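Local coordinates for protein beta-glucanase (Podospora anserina, PDB 4LE4) that probably hydrolyses beta-glucans, as a family 131 glycoside hydrolase, and binds the cellulose fragment cellotriose, at residues Gly1-Leu4 / Trp5-Arg8. Residues are numbered along the deposited sequence; the frame is centred on the assembly and turned at random.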
ATOM      1  N   GLY A   1       2.853   7.770 -20.973  1.00 35.27           N
ATOM      2  CA  GLY A   1       3.227   6.983 -19.737  1.00 35.63           C
ATOM      3  C   GLY A   1       3.939   5.667 -20.039  1.00 34.63           C
ATOM      4  O   GLY A   1       3.972   5.219 -21.185  1.00 35.39           O
ATOM      5  N   THR A   2       4.524   5.052 -19.013  1.00 32.28           N
ATOM      6  CA  THR A   2       5.231   3.788 -19.170  1.00 28.75           C
ATOM      7  C   THR A   2       5.196   3.025 -17.860  1.00 24.84           C
ATOM      8  O   THR A   2       5.678   3.522 -16.847  1.00 23.87           O
ATOM      9  CB  THR A   2       6.713   3.996 -19.491  1.00 31.23           C
ATOM     10  OG1 THR A   2       6.849   4.764 -20.690  1.00 36.08           O
ATOM     11  CG2 THR A   2       7.399   2.652 -19.664  1.00 31.18           C
ATOM     12  N   ILE A   3       4.649   1.818 -17.873  1.00 21.36           N
ATOM     13  CA  ILE A   3       4.605   1.032 -16.642  1.00 19.31           C
ATOM     14  C   ILE A   3       5.962   0.407 -16.425  1.00 18.72           C
ATOM     15  O   ILE A   3       6.405  -0.396 -17.254  1.00 19.94           O
ATOM     16  CB  ILE A   3       3.587  -0.107 -16.719  1.00 18.52           C
ATOM     17  CG1 ILE A   3       2.188   0.476 -16.845  1.00 19.70           C
ATOM     18  CG2 ILE A   3       3.728  -1.019 -15.471  1.00 19.39           C
ATOM     19  CD1 ILE A   3       1.093  -0.573 -17.098  1.00 22.44           C
ATOM     20  N   LEU A   4       6.619   0.754 -15.320  1.00 15.22           N
ATOM     21  CA  LEU A   4       7.928   0.200 -15.008  1.00 13.86           C
ATOM     22  C   LEU A   4       7.772  -1.144 -14.326  1.00 14.39           C
ATOM     23  O   LEU A   4       8.571  -2.057 -14.524  1.00 15.41           O
ATOM     24  CB  LEU A   4       8.700   1.123 -14.061  1.00 14.21           C
ATOM     25  CG  LEU A   4       9.057   2.514 -14.566  1.00 13.90           C
ATOM     26  CD1 LEU A   4       9.780   3.275 -13.471  1.00 14.37           C
ATOM     27  CD2 LEU A   4       9.950   2.386 -15.794  1.00 14.12           C
ATOM     28  N   TRP A   5       6.749  -1.254 -13.488  1.00 12.59           N
ATOM     29  CA  TRP A   5       6.507  -2.495 -12.775  1.00 11.73           C
ATOM     30  C   TRP A   5       5.007  -2.596 -12.492  1.00 12.17           C
ATOM     31  O   TRP A   5       4.356  -1.613 -12.136  1.00 11.17           O
ATOM     32  CB  TRP A   5       7.321  -2.532 -11.478  1.00 10.68           C
ATOM     33  CG  TRP A   5       6.888  -3.629 -10.525  1.00  9.74           C
ATOM     34  CD1 TRP A   5       7.320  -4.920 -10.499  1.00 12.18           C
ATOM     35  CD2 TRP A   5       5.950  -3.492  -9.446  1.00  8.77           C
ATOM     36  NE1 TRP A   5       6.718  -5.607  -9.458  1.00 10.49           N
ATOM     37  CE2 TRP A   5       5.870  -4.747  -8.799  1.00 10.64           C
ATOM     38  CE3 TRP A   5       5.179  -2.424  -8.960  1.00 11.16           C
ATOM     39  CZ2 TRP A   5       5.037  -4.974  -7.677  1.00  8.64           C
ATOM     40  CZ3 TRP A   5       4.332  -2.652  -7.818  1.00  9.89           C
ATOM     41  CH2 TRP A   5       4.285  -3.916  -7.210  1.00  8.56           C
ATOM     42  N   ASP A   6       4.469  -3.790 -12.713  1.00 12.67           N
ATOM     43  CA  ASP A   6       3.045  -4.058 -12.544  1.00 14.23           C
ATOM     44  C   ASP A   6       2.788  -4.978 -11.347  1.00 13.86           C
ATOM     45  O   ASP A   6       3.193  -6.154 -11.335  1.00 13.07           O
ATOM     46  CB  ASP A   6       2.505  -4.720 -13.813  1.00 13.79           C
ATOM     47  CG  ASP A   6       1.014  -4.577 -13.957  1.00 18.16           C
ATOM     48  OD1 ASP A   6       0.318  -4.572 -12.911  1.00 14.51           O
ATOM     49  OD2 ASP A   6       0.529  -4.499 -15.121  1.00 16.95           O
ATOM     50  N   GLY A   7       2.076  -4.451 -10.347  1.00 11.68           N
ATOM     51  CA  GLY A   7       1.807  -5.268  -9.190  1.00 11.67           C
ATOM     52  C   GLY A   7       0.327  -5.537  -9.059  1.00 10.52           C
ATOM     53  O   GLY A   7      -0.152  -5.764  -7.957  1.00 10.07           O
ATOM     54  N   ARG A   8      -0.388  -5.566 -10.179  1.00  9.02           N
ATOM     55  CA  ARG A   8      -1.818  -5.782 -10.120  1.00 11.62           C
ATOM     56  C   ARG A   8      -2.309  -7.219 -10.031  1.00 10.28           C
ATOM     57  O   ARG A   8      -3.504  -7.432  -9.990  1.00 12.32           O
ATOM     58  CB  ARG A   8      -2.474  -5.043 -11.277  1.00 12.34           C
ATOM     59  CG  ARG A   8      -2.381  -3.540 -11.034  1.00 11.87           C
ATOM     60  CD  ARG A   8      -2.879  -2.738 -12.174  1.00 12.83           C
ATOM     61  NE  ARG A   8      -2.116  -2.910 -13.410  1.00 12.61           N
ATOM     62  CZ  ARG A   8      -2.440  -2.309 -14.549  1.00 13.95           C
ATOM     63  NH1 ARG A   8      -1.704  -2.498 -15.642  1.00 16.12           N
ATOM     64  NH2 ARG A   8      -3.512  -1.528 -14.604  1.00 16.13           N
TER
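I3 meets the chain ahead of it with two separate methyl groups, and the contact is a worked example of how an edge strand can pack against its own continuation. CG2, anti to the backbone N of I3, rests 3.4 Å from W5 O and also touches the start of D6, with D6 CB 4.2 Å away. The other branch extends so that CD1 lies 3.7 Å from R8 NH1; the two side chains cross at about a right angle, and the methyl reaches the guanidinium group obliquely. Beyond these segments I3 also packs on P243.

The polar part belongs to D6 and R8. R8 grips the carboxylate side-on: NE donates to D6 OD1 at 3.0 Å on its syn side, while NH1 reaches D6 OD2 from above the carboxylate plane, 37° out of it. Both oxygens lie almost in the guanidinium plane, so the tilt is on the aspartate side. A bend at chi3 (-63°) folds the arginine back to this position. D6 OD1 takes a second bond, from R8 N at 3.0 Å, which closes an Asx turn. Were R8 an alanine, the D6 carboxylate would probably lose its charged mate and I3 CD1 its neighbour NH1. The guanidinium has a further neighbour in Y230, a cation-pi partner.

W5 turns the other way, its indole NH bonded to P29 O and its ring edge-to-face with Y30. G7 N lies 3.7 Å above one face of the indole, toward its rim. L4 and W5 both pair with I231, a classic beta bulge, through which strand 2-6 turns a corner along strand 222-233 in the antiparallel beta architecture of this concanavalin-clan domain.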